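Ankyrin repeat domain protein (Legionella pneumophila subsp. pneumophila, PDB 6MCA) is a Legionella effector with ankyrin repeats and a cysteine protease-like part, and interacts with the host LARP7 component of the 7SK snRNP complex. Local coordinates at residues 29-34 / 236-241; 36-41 / 46-51; 52-55 / 60-63; 73-78 / 105-110. All blocks are in the same frame, centred on the assembly; numbering follows the deposited sequence. Where two conformers were deposited one is given.

Contact 1: residues 29-34 / 236-241; sequences DIISHR and HHPRLG. With TLA (L(+)-tartaric acid), chain C.
The guanidinium of R239 lies across the side chain of I31. I31 CG2 sits over one of its faces, 3.8 Å from R239 NH2. The R239 chain bends at chi3 (-53°), which turns the guanidinium over this methyl. S32 OG is at the guanidinium edge, in its plane, and comes within 3.5 Å of R239 NH2. The hydrogen bond of this hydroxyl goes to the backbone O of N28. Two imidazoles meet a bound L(+)-tartaric acid edge-on. H33 NE2 gives tartrate O1 a nearly straight hydrogen bond of 3.1 Å (167°). H237 NE2 gives O11 of the same carboxylate a shorter, more bent one of 2.6 Å (141°). The other ring nitrogen, H237 ND1, accepts from R239 N at 3.1 Å in the ring plane. Bonds at both nitrogens fix the rotation of the H237 ring.

H33 has positive phi and is the C-prime residue of a Schellman motif that ends helix 26-31. R34 N bonds to D29 O at 2.9 Å, and H33 N to I30 O at 3.0 Å. The motif stops the helix right beside the loop that joins helix 215-233 to helix 242-251. The contact therefore ties the first helix of the model to a loop about 200 residues later. Its apolar part is I31 on P238. The two side chains pass alongside each other, running opposite ways, with I31 CD1 3.6 Å from P238 CG. Y54 and E61 touch both residues. The tartrate probably comes from the crystallisation liquor, and it is also hydrogen-bonded to T65 O.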
loop_
_atom_site.group_PDB
_atom_site.type_symbol
_atom_site.label_atom_id
_atom_site.label_comp_id
_atom_site.label_asym_id
_atom_site.label_seq_id
_atom_site.Cartn_x
_atom_site.Cartn_y
_atom_site.Cartn_z
ATOM N N ASP A 29 -29.141 -4.914 -12.914
ATOM C CA ASP A 29 -30.236 -4.343 -12.135
ATOM C C ASP A 29 -29.704 -3.572 -10.934
ATOM O O ASP A 29 -30.141 -2.449 -10.655
ATOM C CB ASP A 29 -31.189 -5.449 -11.676
ATOM C CG ASP A 29 -32.040 -5.996 -12.804
ATOM O OD1 ASP A 29 -32.008 -5.421 -13.912
ATOM O OD2 ASP A 29 -32.743 -7.005 -12.580
ATOM N N ILE A 30 -28.755 -4.168 -10.211
ATOM C CA ILE A 30 -28.198 -3.527 -9.023
ATOM C C ILE A 30 -27.445 -2.257 -9.402
ATOM O O ILE A 30 -27.599 -1.210 -8.762
ATOM C CB ILE A 30 -27.299 -4.517 -8.261
ATOM C CG1 ILE A 30 -28.147 -5.624 -7.628
ATOM C CG2 ILE A 30 -26.470 -3.800 -7.208
ATOM C CD1 ILE A 30 -27.334 -6.710 -6.954
ATOM N N ILE A 31 -26.628 -2.329 -10.455
ATOM C CA ILE A 31 -25.850 -1.168 -10.883
ATOM C C ILE A 31 -26.772 -0.033 -11.311
ATOM O O ILE A 31 -26.492 1.145 -11.057
ATOM C CB ILE A 31 -24.876 -1.572 -12.008
ATOM C CG1 ILE A 31 -23.792 -2.503 -11.462
ATOM C CG2 ILE A 31 -24.247 -0.345 -12.651
ATOM C CD1 ILE A 31 -23.150 -3.371 -12.519
ATOM N N SER A 32 -27.892 -0.367 -11.949
ATOM C CA SER A 32 -28.858 0.628 -12.399
ATOM C C SER A 32 -29.829 1.055 -11.303
ATOM O O SER A 32 -30.799 1.759 -11.602
ATOM C CB SER A 32 -29.639 0.094 -13.602
ATOM O OG SER A 32 -28.772 -0.167 -14.693
ATOM N N HIS A 33 -29.594 0.636 -10.058
ATOM C CA HIS A 33 -30.407 1.032 -8.906
ATOM C C HIS A 33 -31.850 0.548 -9.018
ATOM O O HIS A 33 -32.761 1.144 -8.439
ATOM C CB HIS A 33 -30.366 2.549 -8.689
ATOM C CG HIS A 33 -29.052 3.049 -8.176
ATOM N ND1 HIS A 33 -28.938 3.784 -7.017
ATOM C CD2 HIS A 33 -27.796 2.921 -8.666
ATOM C CE1 HIS A 33 -27.668 4.085 -6.811
ATOM N NE2 HIS A 33 -26.955 3.573 -7.797
ATOM N N ARG A 34 -32.070 -0.538 -9.753
ATOM C CA ARG A 34 -33.376 -1.177 -9.836
ATOM C C ARG A 34 -33.400 -2.408 -8.941
ATOM O O ARG A 34 -32.456 -3.205 -8.939
ATOM C CB ARG A 34 -33.710 -1.577 -11.275
ATOM C CG ARG A 34 -34.157 -0.430 -12.164
ATOM C CD ARG A 34 -34.587 -0.940 -13.532
ATOM N NE ARG A 34 -33.443 -1.288 -14.369
ATOM C CZ ARG A 34 -33.525 -1.996 -15.491
ATOM N NH1 ARG A 34 -32.430 -2.265 -16.188
ATOM N NH2 ARG A 34 -34.701 -2.438 -15.915
ATOM N N HIS A 236 -12.513 -0.168 -9.239
ATOM C CA HIS A 236 -13.216 -1.400 -8.908
ATOM C C HIS A 236 -14.679 -1.374 -9.328
ATOM O O HIS A 236 -15.305 -2.437 -9.402
ATOM C CB HIS A 236 -13.127 -1.674 -7.404
ATOM C CG HIS A 236 -11.733 -1.914 -6.915
ATOM N ND1 HIS A 236 -11.075 -3.111 -7.103
ATOM C CD2 HIS A 236 -10.873 -1.114 -6.243
ATOM C CE1 HIS A 236 -9.870 -3.037 -6.569
ATOM N NE2 HIS A 236 -9.722 -1.836 -6.040
ATOM N N HIS A 237 -15.231 -0.200 -9.601
ATOM C CA HIS A 237 -16.643 -0.100 -9.943
ATOM C C HIS A 237 -16.908 -0.783 -11.281
ATOM O O HIS A 237 -16.157 -0.572 -12.240
ATOM C CB HIS A 237 -17.078 1.361 -9.999
ATOM C CG HIS A 237 -18.549 1.560 -9.813
ATOM N ND1 HIS A 237 -19.477 1.186 -10.762
ATOM C CD2 HIS A 237 -19.255 2.089 -8.785
ATOM C CE1 HIS A 237 -20.690 1.478 -10.327
ATOM N NE2 HIS A 237 -20.582 2.028 -9.131
ATOM N N PRO A 238 -17.954 -1.608 -11.386
ATOM C CA PRO A 238 -18.207 -2.315 -12.652
ATOM C C PRO A 238 -18.656 -1.411 -13.788
ATOM O O PRO A 238 -18.469 -1.781 -14.954
ATOM C CB PRO A 238 -19.302 -3.323 -12.278
ATOM C CG PRO A 238 -19.957 -2.740 -11.068
ATOM C CD PRO A 238 -18.878 -2.025 -10.319
ATOM N N ARG A 239 -19.237 -0.244 -13.497
ATOM C CA ARG A 239 -19.744 0.630 -14.556
ATOM C C ARG A 239 -19.846 2.048 -13.989
ATOM O O ARG A 239 -20.767 2.343 -13.226
ATOM C CB ARG A 239 -21.087 0.137 -15.072
ATOM C CG ARG A 239 -21.784 1.087 -16.034
ATOM C CD ARG A 239 -23.241 0.695 -16.225
ATOM N NE ARG A 239 -23.380 -0.707 -16.610
ATOM C CZ ARG A 239 -24.526 -1.380 -16.590
ATOM N NH1 ARG A 239 -24.554 -2.654 -16.957
ATOM N NH2 ARG A 239 -25.644 -0.782 -16.200
ATOM N N LEU A 240 -18.906 2.906 -14.377
ATOM C CA LEU A 240 -18.919 4.288 -13.917
ATOM C C LEU A 240 -20.107 5.041 -14.504
ATOM O O LEU A 240 -20.530 4.798 -15.636
ATOM C CB LEU A 240 -17.616 4.991 -14.295
ATOM C CG LEU A 240 -16.338 4.425 -13.672
ATOM C CD1 LEU A 240 -15.126 5.222 -14.125
ATOM C CD2 LEU A 240 -16.442 4.410 -12.155
ATOM N N GLY A 241 -20.643 5.971 -13.717
ATOM C CA GLY A 241 -21.821 6.712 -14.121
ATOM C C GLY A 241 -21.676 8.216 -14.022
ATOM O O GLY A 241 -20.559 8.739 -13.975
HETATM O O1 TLA C . -23.889 3.340 -8.007
HETATM O O11 TLA C . -21.786 3.618 -7.494
HETATM C C1 TLA C . -23.004 3.843 -7.264
HETATM C C2 TLA C . -23.406 4.724 -6.084
HETATM O O2 TLA C . -24.783 4.606 -5.861
HETATM C C3 TLA C . -23.063 6.180 -6.390
HETATM O O3 TLA C . -24.151 6.795 -7.022
HETATM C C4 TLA C . -22.753 6.910 -5.084
HETATM O O4 TLA C . -23.558 7.770 -4.639
HETATM O O41 TLA C . -21.695 6.650 -4.453
#

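Contact 2: residues 36-41 / 46-51; sequences PDFDAY and ESLDDI
E46 N donates a backbone hydrogen bond of 3.1 Å to Y41 O, so the chain turns back as it leaves helix 38-43. The side chains of Y41 and E46 then lie alongside, heading the same way. The ring and the carboxylate planes are 42° apart. E46 OE1 approaches the ring obliquely, 3.9 Å from Y41 CD1. E46 CG is anti to its own carbonyl carbon (chi1 -65°), which carries the carboxylate along the tyrosine. The hydroxyl of Y41 is hydrogen-bonded to D29 of helix 26-31.

On the other segment, S47 to D50 form a type I beta turn. Two side chains brace it. S47 OG accepts from D49 N at 3.1 Å, which makes an ST turn. D50 OD2 accepts from S47 N at 2.6 Å, and the donor sits above the carboxylate plane. This turn lies in the loop that joins helix 38-43 to helix 58-65, ahead of the predicted ankyrin repeat in the chain.

L48 comes off the turn and reaches F38, at the start of helix 38-43. L48 CD2 is at the edge of the ring, 4.2 Å from F38 CD1. P36 O lies over one face of the same ring, offset toward the rim. I70, Q73 and L74 of helix 68-76 also pack on F38. In the conformer given, R77 touches both F38 and L48.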
loop_
_atom_site.group_PDB
_atom_site.type_symbol
_atom_site.label_atom_id
_atom_site.label_comp_id
_atom_site.label_asym_id
_atom_site.label_seq_id
_atom_site.Cartn_x
_atom_site.Cartn_y
_atom_site.Cartn_z
ATOM N N PRO A 36 -33.971 -5.981 -8.102
ATOM C CA PRO A 36 -34.081 -7.140 -8.992
ATOM C C PRO A 36 -35.328 -7.962 -8.703
ATOM O O PRO A 36 -35.883 -7.951 -7.602
ATOM C CB PRO A 36 -32.811 -7.946 -8.690
ATOM C CG PRO A 36 -31.894 -6.988 -7.988
ATOM C CD PRO A 36 -32.790 -6.065 -7.230
ATOM N N ASP A 37 -35.768 -8.684 -9.735
ATOM C CA ASP A 37 -36.841 -9.669 -9.601
ATOM C C ASP A 37 -36.190 -10.994 -9.212
ATOM O O ASP A 37 -35.927 -11.866 -10.042
ATOM C CB ASP A 37 -37.638 -9.774 -10.896
ATOM C CG ASP A 37 -38.863 -10.663 -10.764
ATOM O OD1 ASP A 37 -39.122 -11.176 -9.654
ATOM O OD2 ASP A 37 -39.571 -10.846 -11.776
ATOM N N PHE A 38 -35.923 -11.132 -7.909
ATOM C CA PHE A 38 -35.154 -12.270 -7.414
ATOM C C PHE A 38 -35.805 -13.595 -7.788
ATOM O O PHE A 38 -35.110 -14.568 -8.105
ATOM C CB PHE A 38 -34.990 -12.175 -5.896
ATOM C CG PHE A 38 -34.394 -10.878 -5.428
ATOM C CD1 PHE A 38 -33.036 -10.636 -5.558
ATOM C CD2 PHE A 38 -35.193 -9.904 -4.850
ATOM C CE1 PHE A 38 -32.485 -9.444 -5.124
ATOM C CE2 PHE A 38 -34.648 -8.710 -4.415
ATOM C CZ PHE A 38 -33.293 -8.480 -4.552
ATOM N N ASP A 39 -37.137 -13.653 -7.757
ATOM C CA ASP A 39 -37.827 -14.903 -8.061
ATOM C C ASP A 39 -37.622 -15.309 -9.515
ATOM O O ASP A 39 -37.476 -16.499 -9.817
ATOM C CB ASP A 39 -39.314 -14.772 -7.736
ATOM C CG ASP A 39 -39.592 -14.859 -6.245
ATOM O OD1 ASP A 39 -38.852 -15.581 -5.541
ATOM O OD2 ASP A 39 -40.546 -14.204 -5.777
ATOM N N ALA A 40 -37.597 -14.336 -10.431
ATOM C CA ALA A 40 -37.352 -14.655 -11.834
ATOM C C ALA A 40 -35.941 -15.194 -12.041
ATOM O O ALA A 40 -35.734 -16.121 -12.834
ATOM C CB ALA A 40 -37.591 -13.422 -12.704
ATOM N N TYR A 41 -34.958 -14.629 -11.335
ATOM C CA TYR A 41 -33.591 -15.125 -11.453
ATOM C C TYR A 41 -33.439 -16.505 -10.827
ATOM O O TYR A 41 -32.653 -17.323 -11.317
ATOM C CB TYR A 41 -32.615 -14.136 -10.815
ATOM C CG TYR A 41 -32.473 -12.848 -11.591
ATOM C CD1 TYR A 41 -31.788 -12.813 -12.798
ATOM C CD2 TYR A 41 -33.033 -11.667 -11.120
ATOM C CE1 TYR A 41 -31.661 -11.637 -13.513
ATOM C CE2 TYR A 41 -32.912 -10.488 -11.828
ATOM C CZ TYR A 41 -32.225 -10.478 -13.024
ATOM O OH TYR A 41 -32.101 -9.305 -13.732
ATOM N N GLU A 46 -30.525 -19.563 -11.370
ATOM C CA GLU A 46 -29.399 -18.851 -10.787
ATOM C C GLU A 46 -29.468 -18.887 -9.267
ATOM O O GLU A 46 -30.544 -18.996 -8.673
ATOM C CB GLU A 46 -29.367 -17.398 -11.264
ATOM C CG GLU A 46 -29.129 -17.230 -12.753
ATOM C CD GLU A 46 -28.812 -15.796 -13.130
ATOM O OE1 GLU A 46 -28.559 -14.981 -12.216
ATOM O OE2 GLU A 46 -28.814 -15.482 -14.339
ATOM N N SER A 47 -28.301 -18.797 -8.642
ATOM C CA SER A 47 -28.191 -18.654 -7.199
ATOM C C SER A 47 -27.824 -17.215 -6.862
ATOM O O SER A 47 -26.998 -16.599 -7.541
ATOM C CB SER A 47 -27.140 -19.608 -6.627
ATOM O OG SER A 47 -26.808 -19.256 -5.294
ATOM N N LEU A 48 -28.441 -16.685 -5.807
ATOM C CA LEU A 48 -28.131 -15.326 -5.380
ATOM C C LEU A 48 -26.741 -15.201 -4.766
ATOM O O LEU A 48 -26.375 -14.106 -4.329
ATOM C CB LEU A 48 -29.193 -14.838 -4.396
ATOM C CG LEU A 48 -30.618 -14.908 -4.947
ATOM C CD1 LEU A 48 -31.614 -14.418 -3.919
ATOM C CD2 LEU A 48 -30.737 -14.106 -6.234
ATOM N N ASP A 49 -25.970 -16.287 -4.723
ATOM C CA ASP A 49 -24.571 -16.263 -4.326
ATOM C C ASP A 49 -23.628 -16.386 -5.517
ATOM O O ASP A 49 -22.412 -16.483 -5.326
ATOM C CB ASP A 49 -24.285 -17.388 -3.325
ATOM C CG ASP A 49 -24.989 -17.186 -1.996
ATOM O OD1 ASP A 49 -24.933 -16.062 -1.455
ATOM O OD2 ASP A 49 -25.592 -18.157 -1.489
ATOM N N ASP A 50 -24.161 -16.385 -6.737
ATOM C CA ASP A 50 -23.341 -16.630 -7.917
ATOM C C ASP A 50 -22.435 -15.442 -8.215
ATOM O O ASP A 50 -22.807 -14.283 -8.011
ATOM C CB ASP A 50 -24.227 -16.919 -9.130
ATOM C CG ASP A 50 -24.767 -18.336 -9.138
ATOM O OD1 ASP A 50 -24.070 -19.244 -8.640
ATOM O OD2 ASP A 50 -25.890 -18.544 -9.649
ATOM N N ILE A 51 -21.235 -15.742 -8.705
ATOM C CA ILE A 51 -20.320 -14.716 -9.188
ATOM C C ILE A 51 -20.798 -14.245 -10.554
ATOM O O ILE A 51 -21.006 -15.057 -11.464
ATOM C CB ILE A 51 -18.884 -15.257 -9.254
ATOM C CG1 ILE A 51 -18.393 -15.646 -7.858
ATOM C CG2 ILE A 51 -17.957 -14.237 -9.893
ATOM C CD1 ILE A 51 -18.108 -14.465 -6.955
#

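Contact 3: residues 52-55 / 60-63; sequences DEYG and IECA
The carboxylates of D52 and E61 meet from opposing sides, one from a turn and one from a helix. Their planes are 55° apart. D52 OD2 is 2.8 Å from E61 OE2 and 3.4 Å from E61 CG. E61 bends at chi2 (-77°), which brings its carboxylate off helix 58-65 and over to the turn. Y54 lies roughly square to E61. E61 OE2 approaches the tyrosine obliquely, 3.8 Å from Y54 CD2 and 3.9 Å from Y54 CB. E61 OE2 therefore touches both D52 and Y54.

D52 to G55 form a type I beta turn, closed by the bond from G55 N to D52 O at 3.1 Å. D52 OD1 accepts from Y54 N at 3.0 Å, which makes an Asx turn. The donor lies well above the carboxylate plane. F56 N also bonds to D52 OD1. These bonds hold the aspartate so that OD2 faces the helix. The Y54 hydroxyl is hydrogen-bonded to N28 and makes a weak bond to R239. G55 has positive phi and ends the turn. The chain then reads G-x-T-P-L into helix 58-65, a sequence that resembles the ankyrin motif.

E61 is buried, and its side chain is also packed on I30, I31, F56 and P238. Two acid oxygens this close would repel each other if both groups were charged. The distance is consistent with a proton held by one of the pair, with a raised pKa, though the atoms do not tell which.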
loop_
_atom_site.group_PDB
_atom_site.type_symbol
_atom_site.label_atom_id
_atom_site.label_comp_id
_atom_site.label_asym_id
_atom_site.label_seq_id
_atom_site.Cartn_x
_atom_site.Cartn_y
_atom_site.Cartn_z
ATOM N N ASP A 52 -20.977 -12.935 -10.705
ATOM C CA ASP A 52 -21.565 -12.386 -11.918
ATOM C C ASP A 52 -20.484 -12.119 -12.966
ATOM O O ASP A 52 -19.318 -12.491 -12.806
ATOM C CB ASP A 52 -22.380 -11.133 -11.592
ATOM C CG ASP A 52 -21.556 -10.037 -10.927
ATOM O OD1 ASP A 52 -20.312 -10.035 -11.050
ATOM O OD2 ASP A 52 -22.163 -9.171 -10.265
ATOM N N GLU A 53 -20.872 -11.454 -14.056
ATOM C CA GLU A 53 -19.965 -11.173 -15.162
ATOM C C GLU A 53 -18.857 -10.196 -14.793
ATOM O O GLU A 53 -17.887 -10.078 -15.548
ATOM C CB GLU A 53 -20.756 -10.627 -16.355
ATOM C CG GLU A 53 -21.550 -9.363 -16.055
ATOM C CD GLU A 53 -22.965 -9.651 -15.583
ATOM O OE1 GLU A 53 -23.160 -10.636 -14.839
ATOM O OE2 GLU A 53 -23.884 -8.891 -15.959
ATOM N N TYR A 54 -18.973 -9.498 -13.665
ATOM C CA TYR A 54 -17.948 -8.569 -13.212
ATOM C C TYR A 54 -17.049 -9.158 -12.134
ATOM O O TYR A 54 -16.148 -8.466 -11.652
ATOM C CB TYR A 54 -18.594 -7.280 -12.693
ATOM C CG TYR A 54 -19.509 -6.606 -13.690
ATOM C CD1 TYR A 54 -18.993 -5.873 -14.752
ATOM C CD2 TYR A 54 -20.889 -6.698 -13.569
ATOM C CE1 TYR A 54 -19.825 -5.253 -15.666
ATOM C CE2 TYR A 54 -21.729 -6.083 -14.478
ATOM C CZ TYR A 54 -21.192 -5.362 -15.523
ATOM O OH TYR A 54 -22.026 -4.748 -16.429
ATOM N N GLY A 55 -17.270 -10.412 -11.747
ATOM C CA GLY A 55 -16.475 -11.044 -10.717
ATOM C C GLY A 55 -16.979 -10.859 -9.304
ATOM O O GLY A 55 -16.253 -11.187 -8.359
ATOM N N ILE A 60 -22.093 -8.162 -2.917
ATOM C CA ILE A 60 -20.927 -7.308 -3.118
ATOM C C ILE A 60 -21.260 -6.159 -4.062
ATOM O O ILE A 60 -20.755 -5.044 -3.892
ATOM C CB ILE A 60 -19.736 -8.145 -3.620
ATOM C CG1 ILE A 60 -19.290 -9.130 -2.535
ATOM C CG2 ILE A 60 -18.579 -7.251 -4.034
ATOM C CD1 ILE A 60 -18.063 -9.935 -2.904
ATOM N N GLU A 61 -22.118 -6.398 -5.058
ATOM C CA GLU A 61 -22.589 -5.302 -5.901
ATOM C C GLU A 61 -23.347 -4.268 -5.078
ATOM O O GLU A 61 -23.152 -3.058 -5.251
ATOM C CB GLU A 61 -23.474 -5.845 -7.024
ATOM C CG GLU A 61 -22.753 -6.731 -8.026
ATOM C CD GLU A 61 -21.922 -5.945 -9.021
ATOM O OE1 GLU A 61 -22.021 -4.699 -9.030
ATOM O OE2 GLU A 61 -21.175 -6.573 -9.799
ATOM N N CYS A 62 -24.217 -4.730 -4.175
ATOM C CA CYS A 62 -24.935 -3.815 -3.294
ATOM C C CYS A 62 -23.973 -3.010 -2.431
ATOM O O CYS A 62 -24.162 -1.805 -2.232
ATOM C CB CYS A 62 -25.909 -4.595 -2.411
ATOM S SG CYS A 62 -27.273 -5.358 -3.303
ATOM N N ALA A 63 -22.937 -3.665 -1.903
ATOM C CA ALA A 63 -21.959 -2.962 -1.078
ATOM C C ALA A 63 -21.199 -1.920 -1.891
ATOM O O ALA A 63 -20.986 -0.794 -1.426
ATOM C CB ALA A 63 -20.992 -3.962 -0.444
#

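Contact 4: residues 73-78 / 105-110; sequences QLIARK and KLLLTY
T109, next to the Y110 that packs on I75, grips K105 O twice. T109 N bonds to it at 2.9 Å as part of the helix. T109 OG1 donates a second bond of 2.6 Å, from above the carbonyl plane. The two donors reach the oxygen from opposite faces of that plane. The hydroxyl thus bonds back to its own helix in the last turn of helix 101-109.

The contact itself is apolar and centres on I75. I75 CG2 lies over one face of the Y110 ring, in a CH-pi contact 3.9 Å from the ring centroid and 24° off the normal. Its closest ring atom is Y110 CG at 3.6 Å. The methyl is offset toward the rim. L106 O is at the edge of the ring, in its plane. I75 CG1 is anti to the carbonyl carbon (chi1 -68°) and carries CD1 to the leucines, while CG2 turns to the tyrosine. I75 and L106 meet end to end, with I75 CD1 3.8 Å from L106 CG. L107 CD2 is more distant, at 4.4 Å from I75 CD1.

Both segments are the C-terminal ends of helices, and one isoleucine fits between the leucines and the tyrosine. Residues 105-110 belong to a predicted ankyrin repeat. L106 also packs on I68, A71 and E72 of helix 68-76, while L107 turns to P91, L92 and A95 of helix 91-97.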
loop_
_atom_site.group_PDB
_atom_site.type_symbol
_atom_site.label_atom_id
_atom_site.label_comp_id
_atom_site.label_asym_id
_atom_site.label_seq_id
_atom_site.Cartn_x
_atom_site.Cartn_y
_atom_site.Cartn_z
ATOM N N GLN A 73 -32.848 -7.068 1.060
ATOM C CA GLN A 73 -33.570 -8.116 0.345
ATOM C C GLN A 73 -32.721 -9.374 0.212
ATOM O O GLN A 73 -33.193 -10.488 0.465
ATOM C CB GLN A 73 -34.003 -7.612 -1.033
ATOM C CG GLN A 73 -35.082 -6.550 -0.993
ATOM C CD GLN A 73 -36.347 -7.035 -0.316
ATOM O OE1 GLN A 73 -36.840 -8.126 -0.603
ATOM N NE2 GLN A 73 -36.882 -6.223 0.588
ATOM N N LEU A 74 -31.453 -9.211 -0.175
ATOM C CA LEU A 74 -30.575 -10.364 -0.359
ATOM C C LEU A 74 -30.325 -11.092 0.957
ATOM O O LEU A 74 -30.291 -12.329 0.993
ATOM C CB LEU A 74 -29.253 -9.921 -0.983
ATOM C CG LEU A 74 -29.324 -9.502 -2.452
ATOM C CD1 LEU A 74 -28.018 -8.863 -2.880
ATOM C CD2 LEU A 74 -29.650 -10.699 -3.330
ATOM N N ILE A 75 -30.142 -10.346 2.047
ATOM C CA ILE A 75 -29.930 -10.970 3.349
ATOM C C ILE A 75 -31.185 -11.709 3.794
ATOM O O ILE A 75 -31.107 -12.785 4.401
ATOM C CB ILE A 75 -29.491 -9.913 4.380
ATOM C CG1 ILE A 75 -28.089 -9.398 4.045
ATOM C CG2 ILE A 75 -29.522 -10.482 5.790
ATOM C CD1 ILE A 75 -27.721 -8.122 4.767
ATOM N N ALA A 76 -32.361 -11.153 3.489
ATOM C CA ALA A 76 -33.610 -11.848 3.785
ATOM C C ALA A 76 -33.684 -13.192 3.075
ATOM O O ALA A 76 -34.250 -14.149 3.615
ATOM C CB ALA A 76 -34.803 -10.975 3.397
ATOM N N ARG A 77 -33.124 -13.290 1.873
ATOM C CA ARG A 77 -33.083 -14.549 1.147
ATOM C C ARG A 77 -31.865 -15.391 1.518
ATOM O O ARG A 77 -31.504 -16.312 0.775
ATOM C CB ARG A 77 -33.141 -14.279 -0.357
ATOM C CG ARG A 77 -34.341 -13.414 -0.737
ATOM C CD ARG A 77 -34.391 -13.090 -2.217
ATOM N NE ARG A 77 -35.618 -13.582 -2.838
ATOM C CZ ARG A 77 -36.754 -12.895 -2.891
ATOM N NH1 ARG A 77 -37.822 -13.419 -3.477
ATOM N NH2 ARG A 77 -36.823 -11.684 -2.356
ATOM N N LYS A 78 -31.228 -15.082 2.654
ATOM C CA LYS A 78 -30.187 -15.917 3.264
ATOM C C LYS A 78 -29.019 -16.193 2.317
ATOM O O LYS A 78 -28.576 -17.333 2.155
ATOM C CB LYS A 78 -30.779 -17.224 3.801
ATOM C CG LYS A 78 -31.281 -17.138 5.240
ATOM C CD LYS A 78 -32.555 -16.316 5.346
ATOM N N LYS A 105 -22.932 -1.640 9.329
ATOM C CA LYS A 105 -23.753 -2.062 10.459
ATOM C C LYS A 105 -24.736 -3.151 10.050
ATOM O O LYS A 105 -24.939 -4.121 10.791
ATOM C CB LYS A 105 -24.492 -0.859 11.045
ATOM C CG LYS A 105 -25.174 -1.128 12.376
ATOM C CD LYS A 105 -26.006 0.066 12.816
ATOM C CE LYS A 105 -26.723 -0.207 14.128
ATOM N NZ LYS A 105 -27.665 0.891 14.481
ATOM N N LEU A 106 -25.349 -3.013 8.872
ATOM C CA LEU A 106 -26.259 -4.043 8.381
ATOM C C LEU A 106 -25.537 -5.375 8.216
ATOM O O LEU A 106 -26.047 -6.425 8.622
ATOM C CB LEU A 106 -26.885 -3.605 7.057
ATOM C CG LEU A 106 -27.646 -4.693 6.296
ATOM C CD1 LEU A 106 -28.869 -5.151 7.080
ATOM C CD2 LEU A 106 -28.037 -4.218 4.906
ATOM N N LEU A 107 -24.342 -5.348 7.621
ATOM C CA LEU A 107 -23.596 -6.584 7.411
ATOM C C LEU A 107 -23.177 -7.210 8.737
ATOM O O LEU A 107 -23.311 -8.425 8.926
ATOM C CB LEU A 107 -22.376 -6.317 6.529
ATOM C CG LEU A 107 -22.684 -5.944 5.078
ATOM C CD1 LEU A 107 -21.408 -5.601 4.329
ATOM C CD2 LEU A 107 -23.432 -7.070 4.382
ATOM N N LEU A 108 -22.673 -6.397 9.669
ATOM C CA LEU A 108 -22.247 -6.923 10.962
ATOM C C LEU A 108 -23.421 -7.475 11.761
ATOM O O LEU A 108 -23.250 -8.430 12.528
ATOM C CB LEU A 108 -21.531 -5.836 11.762
ATOM C CG LEU A 108 -20.130 -5.439 11.290
ATOM C CD1 LEU A 108 -19.648 -4.203 12.032
ATOM C CD2 LEU A 108 -19.158 -6.593 11.473
ATOM N N THR A 109 -24.612 -6.893 11.595
ATOM C CA THR A 109 -25.780 -7.374 12.323
ATOM C C THR A 109 -26.106 -8.818 11.959
ATOM O O THR A 109 -26.503 -9.610 12.821
ATOM C CB THR A 109 -26.980 -6.468 12.042
ATOM O OG1 THR A 109 -26.691 -5.137 12.490
ATOM C CG2 THR A 109 -28.224 -6.978 12.757
ATOM N N TYR A 110 -25.926 -9.186 10.691
ATOM C CA TYR A 110 -26.326 -10.497 10.195
ATOM C C TYR A 110 -25.135 -11.419 9.946
ATOM O O TYR A 110 -25.190 -12.292 9.078
ATOM C CB TYR A 110 -27.171 -10.347 8.931
ATOM C CG TYR A 110 -28.518 -9.710 9.191
ATOM C CD1 TYR A 110 -28.673 -8.330 9.166
ATOM C CD2 TYR A 110 -29.632 -10.488 9.478
ATOM C CE1 TYR A 110 -29.901 -7.743 9.411
ATOM C CE2 TYR A 110 -30.864 -9.911 9.722
ATOM C CZ TYR A 110 -30.993 -8.538 9.687
ATOM O OH TYR A 110 -32.217 -7.960 9.931
#

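How the contacts relate
All four contacts lie on the same side of the chain centre, and none is wholly buried. Contact 1 sets buried I31 against exposed R239. Contact 2 has a buried pair, F38 and L48, and a partly exposed one, Y41 and E46. Contact 3 puts a charged type of residue, E61, in the buried place. Contact 4 runs from buried L107 to exposed Y110. Contacts 2, 3 and 4 are local to the N-terminal helices, and contact 1 encloses them along the chain. Contacts 1 and 3 are closest, with centres 9 Å apart. Helix 68-76 is shared ground: its L74 meets F38 of contact 2 and C62 of contact 3. Contact 4 is apolar, contact 3 acidic, and contacts 1 and 2 are mixed.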